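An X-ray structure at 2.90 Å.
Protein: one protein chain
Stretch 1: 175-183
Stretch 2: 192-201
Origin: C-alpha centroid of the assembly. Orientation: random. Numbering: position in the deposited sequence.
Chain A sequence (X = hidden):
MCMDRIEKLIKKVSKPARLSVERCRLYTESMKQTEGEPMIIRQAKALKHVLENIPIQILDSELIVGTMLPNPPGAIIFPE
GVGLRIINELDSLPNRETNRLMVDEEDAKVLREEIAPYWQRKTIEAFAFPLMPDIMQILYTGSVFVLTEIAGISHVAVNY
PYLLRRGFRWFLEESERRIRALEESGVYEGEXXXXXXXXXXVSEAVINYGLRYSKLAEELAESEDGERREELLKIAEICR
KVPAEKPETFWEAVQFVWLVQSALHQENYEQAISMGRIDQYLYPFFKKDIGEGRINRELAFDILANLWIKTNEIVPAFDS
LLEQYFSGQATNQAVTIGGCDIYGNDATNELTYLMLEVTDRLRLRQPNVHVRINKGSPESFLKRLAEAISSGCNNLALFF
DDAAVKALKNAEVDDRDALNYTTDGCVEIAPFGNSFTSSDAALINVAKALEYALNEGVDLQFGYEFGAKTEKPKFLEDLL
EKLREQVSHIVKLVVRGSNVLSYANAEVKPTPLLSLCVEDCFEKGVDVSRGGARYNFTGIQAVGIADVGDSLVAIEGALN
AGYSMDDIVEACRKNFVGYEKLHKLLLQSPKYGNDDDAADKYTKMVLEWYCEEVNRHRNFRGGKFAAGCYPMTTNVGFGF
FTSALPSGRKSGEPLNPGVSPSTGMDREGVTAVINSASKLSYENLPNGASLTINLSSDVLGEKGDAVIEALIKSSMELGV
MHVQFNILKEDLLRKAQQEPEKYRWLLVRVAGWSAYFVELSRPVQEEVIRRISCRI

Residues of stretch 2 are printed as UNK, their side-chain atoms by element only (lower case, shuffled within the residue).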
# COMPACT_ATOMS: atom_id res chain seq x y z
N SER A 175 -26.21 0.11 -3.31
CA SER A 175 -25.85 -0.62 -2.10
C SER A 175 -26.23 -2.07 -2.25
O SER A 175 -25.45 -2.95 -1.86
CB SER A 175 -26.54 -0.09 -0.85
OG SER A 175 -26.13 1.22 -0.56
N GLU A 176 -27.40 -2.32 -2.85
CA GLU A 176 -27.83 -3.69 -3.11
C GLU A 176 -26.97 -4.43 -4.11
O GLU A 176 -26.68 -5.61 -3.88
CB GLU A 176 -29.31 -3.75 -3.49
CG GLU A 176 -30.22 -3.89 -2.27
CD GLU A 176 -31.65 -3.41 -2.50
OE1 GLU A 176 -31.96 -2.87 -3.60
OE2 GLU A 176 -32.46 -3.57 -1.56
N ARG A 177 -26.53 -3.78 -5.19
CA ARG A 177 -25.61 -4.43 -6.14
C ARG A 177 -24.31 -4.75 -5.43
O ARG A 177 -23.78 -5.84 -5.59
CB ARG A 177 -25.30 -3.59 -7.40
CG ARG A 177 -26.48 -3.30 -8.31
CD ARG A 177 -26.14 -2.21 -9.35
NE ARG A 177 -27.33 -1.62 -9.99
CZ ARG A 177 -27.87 -0.42 -9.70
NH1 ARG A 177 -27.34 0.37 -8.77
NH2 ARG A 177 -28.95 0.02 -10.35
N ARG A 178 -23.84 -3.80 -4.61
CA ARG A 178 -22.57 -3.94 -3.90
C ARG A 178 -22.60 -4.94 -2.76
O ARG A 178 -21.59 -5.56 -2.48
CB ARG A 178 -22.07 -2.58 -3.39
CG ARG A 178 -21.64 -1.70 -4.53
CD ARG A 178 -21.16 -0.33 -4.14
NE ARG A 178 -21.17 0.47 -5.36
CZ ARG A 178 -20.23 1.34 -5.73
NH1 ARG A 178 -19.16 1.57 -4.97
NH2 ARG A 178 -20.39 1.98 -6.87
N ILE A 179 -23.74 -5.08 -2.10
CA ILE A 179 -23.93 -6.14 -1.11
C ILE A 179 -23.84 -7.52 -1.77
O ILE A 179 -23.15 -8.40 -1.26
CB ILE A 179 -25.25 -5.97 -0.32
CG1 ILE A 179 -25.16 -4.77 0.64
CG2 ILE A 179 -25.58 -7.22 0.46
CD1 ILE A 179 -26.52 -4.24 1.11
N ARG A 180 -24.48 -7.70 -2.93
CA ARG A 180 -24.39 -8.96 -3.66
C ARG A 180 -22.98 -9.30 -4.09
O ARG A 180 -22.54 -10.44 -3.93
CB ARG A 180 -25.27 -8.95 -4.91
CG ARG A 180 -26.61 -9.67 -4.79
CD ARG A 180 -27.65 -8.98 -5.70
NE ARG A 180 -27.08 -8.42 -6.93
CZ ARG A 180 -27.48 -7.28 -7.52
NH1 ARG A 180 -26.88 -6.87 -8.65
NH2 ARG A 180 -28.46 -6.54 -6.98
N ALA A 181 -22.26 -8.32 -4.63
CA ALA A 181 -20.93 -8.59 -5.14
C ALA A 181 -19.95 -8.92 -4.02
O ALA A 181 -18.95 -9.60 -4.24
CB ALA A 181 -20.44 -7.43 -5.95
N LEU A 182 -20.26 -8.47 -2.81
CA LEU A 182 -19.41 -8.70 -1.66
C LEU A 182 -19.64 -10.11 -1.19
O LEU A 182 -18.70 -10.81 -0.82
CB LEU A 182 -19.72 -7.70 -0.55
CG LEU A 182 -18.91 -6.44 -0.77
CD1 LEU A 182 -19.24 -5.40 0.26
CD2 LEU A 182 -17.45 -6.78 -0.71
N GLU A 183 -20.90 -10.51 -1.24
CA GLU A 183 -21.29 -11.88 -0.96
C GLU A 183 -20.74 -12.88 -1.97
O GLU A 183 -20.43 -14.00 -1.60
CB GLU A 183 -22.80 -11.98 -0.93
CG GLU A 183 -23.36 -11.42 0.33
CD GLU A 183 -24.79 -11.02 0.18
OE1 GLU A 183 -25.33 -11.21 -0.93
OE2 GLU A 183 -25.37 -10.53 1.15
N UNK A 192 -16.52 -3.08 4.87
CA UNK A 192 -17.20 -2.62 3.67
C UNK A 192 -18.63 -3.16 3.58
O UNK A 192 -19.54 -2.45 3.16
n UNK A 192 -13.18 -1.72 -0.44
c UNK A 192 -15.53 -2.10 1.73
c UNK A 192 -15.40 -2.52 0.28
c UNK A 192 -16.43 -3.10 2.44
c UNK A 192 -14.64 -1.54 -0.59
N UNK A 193 -18.81 -4.41 3.99
CA UNK A 193 -20.12 -5.04 4.01
C UNK A 193 -21.11 -4.39 5.01
O UNK A 193 -22.22 -4.03 4.64
c UNK A 193 -21.15 -7.39 4.06
o UNK A 193 -24.39 -9.89 3.50
c UNK A 193 -19.94 -6.51 4.29
c UNK A 193 -22.78 -8.38 2.59
c UNK A 193 -22.78 -8.94 4.92
c UNK A 193 -23.32 -9.07 3.66
c UNK A 193 -21.69 -7.55 2.79
c UNK A 193 -21.71 -8.10 5.11
N UNK A 194 -20.67 -4.22 6.25
CA UNK A 194 -21.41 -3.46 7.25
C UNK A 194 -21.80 -2.08 6.76
O UNK A 194 -22.90 -1.60 7.06
o UNK A 194 -20.18 -4.51 9.07
c UNK A 194 -20.53 -3.27 8.49
N UNK A 195 -20.89 -1.44 6.02
CA UNK A 195 -21.14 -0.10 5.49
C UNK A 195 -22.31 -0.09 4.53
O UNK A 195 -23.25 0.66 4.71
c UNK A 195 -20.54 1.95 2.88
c UNK A 195 -19.91 0.45 4.79
c UNK A 195 -20.10 4.19 4.40
c UNK A 195 -20.13 1.80 4.20
c UNK A 195 -19.91 2.94 4.95
c UNK A 195 -20.74 3.20 2.33
c UNK A 195 -20.52 4.32 3.08
N UNK A 196 -22.23 -0.91 3.49
CA UNK A 196 -23.31 -0.98 2.52
C UNK A 196 -24.65 -1.46 3.11
O UNK A 196 -25.73 -1.00 2.70
c UNK A 196 -21.14 1.01 -0.61
c UNK A 196 -19.71 -0.92 -0.66
c UNK A 196 -21.85 -1.03 0.48
c UNK A 196 -22.08 0.29 0.13
o UNK A 196 -19.07 1.11 -1.76
c UNK A 196 -20.65 -1.62 0.08
c UNK A 196 -19.97 0.40 -1.00
c UNK A 196 -22.86 -1.79 1.31
N UNK A 197 -24.56 -2.33 4.12
CA UNK A 197 -25.74 -2.68 4.88
C UNK A 197 -26.34 -1.47 5.55
O UNK A 197 -27.57 -1.32 5.56
c UNK A 197 -25.44 -3.71 5.95
n UNK A 197 -25.79 -6.91 4.03
o UNK A 197 -27.34 -5.35 4.54
c UNK A 197 -25.11 -5.11 5.46
c UNK A 197 -26.18 -5.79 4.64
N UNK A 198 -25.49 -0.60 6.09
CA UNK A 198 -25.99 0.59 6.75
C UNK A 198 -26.55 1.56 5.73
O UNK A 198 -27.64 2.09 5.92
c UNK A 198 -24.89 1.25 7.56
N UNK A 199 -25.82 1.74 4.63
CA UNK A 199 -26.21 2.65 3.57
C UNK A 199 -27.60 2.33 3.05
O UNK A 199 -28.43 3.23 2.97
c UNK A 199 -25.19 2.61 2.45
N UNK A 200 -27.85 1.04 2.74
CA UNK A 200 -29.15 0.51 2.34
C UNK A 200 -30.28 0.95 3.26
O UNK A 200 -31.21 1.65 2.83
c UNK A 200 -29.10 -1.02 2.38
c UNK A 200 -30.40 -1.72 1.98
n UNK A 200 -32.50 -4.08 1.63
c UNK A 200 -30.30 -3.19 2.22
c UNK A 200 -31.60 -3.74 2.77
N UNK A 201 -30.17 0.54 4.53
CA UNK A 201 -31.06 0.94 5.62
C UNK A 201 -31.29 2.45 5.66
O UNK A 201 -32.43 2.92 5.65
c UNK A 201 -31.30 1.01 8.15
c UNK A 201 -29.86 -1.64 8.31
c UNK A 201 -30.49 0.46 6.99
c UNK A 201 -30.51 -1.06 7.06

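Position 192 carries four carbons in a row ending in a nitrogen. Its CA-to-CB bond points toward stretch 1, and CB lies 4.2 Å from CD1 of Leu182, but the end of the chain leads away. An unbranched chain of this kind is lysine. Lys192 suits the margin of a contact: its methylenes can border a leucine while the amino group is hydrogen-bonded elsewhere in the structure.

Position 193 has one carbon, then a ring of six carbons bearing an oxygen. That oxygen lies 2.6 Å from OE2 of Glu183, and ring carbons approach CG2 of Ile179 and CB of Leu182. A six-carbon ring with a single oxygen is tyrosine. Tyr193 combines two roles: CE1 packs 3.7 Å from CG2 of Ile179 and CD1 3.9 Å from CB of Leu182, while OH donates a short hydrogen bond to the carboxylate, which lies at the ring edge.

Position 194 has one carbon and one oxygen, so it is serine. Ser194 is out of reach of stretch 1; its small hydroxyl is buried and hydrogen-bonded to a residue near the stretches.

Position 195 shows one carbon and a bare ring of six carbons. With no oxygen on the ring, this is phenylalanine. Phe195 makes no contact with stretch 1, and its apolar ring suits a buried site beside the contact.

Position 196 again has a carbon and a six-carbon ring with one oxygen. The CA-to-CB bond points toward stretch 1, and the oxygen is 3.2 Å from NH1 of Arg178. The ring bearing a single oxygen makes this tyrosine. Tyr196 presents one face to CD of Arg178, 3.9 Å from the ring centroid in a CH-pi contact, and an edge to CD1 of Leu182. Its OH accepts a hydrogen bond from NH1 of Arg178.

Position 197 has three carbons, the third carrying an oxygen and a nitrogen, the nitrogen 3.6 Å from CG2 of Ile179. This three-carbon amide is glutamine. With chi1 and chi2 both m, Gln197 starts away from stretch 1 but brings its end back to help line the hole holding Ile179.

Position 198 has one carbon, pointing away without contact: alanine. Ala198 is a small apolar group in a buried place.

Position 199 also has one carbon, its CB 3.4 Å from OG of Ser175. It is alanine; the single methyl of Ala199 fits against the serine oxygen.

Position 200 has four carbons in a row ending in nitrogen, 3.2 Å from OE2 of Glu176. This unbranched amine is lysine. Lys200 is long enough to reach the carboxylate in a salt bridge, with a weak hydrogen bond, while its CD lies 4.1 Å from CD1 of Ile179.

Position 201 has four carbons forked at the first, with unequal arms: isoleucine. Ile201 is out of reach, so this contact places no demand on it.

The two helices run nearly antiparallel, at 153°. Ile179 and Tyr196 each fill a hole on the partner helix, Leu182 extends the apolar packing, and polar pairs involving Glu176, Arg178 and Glu183 supplement it.

Stretch 2 192-201: KYSFYQAAKI
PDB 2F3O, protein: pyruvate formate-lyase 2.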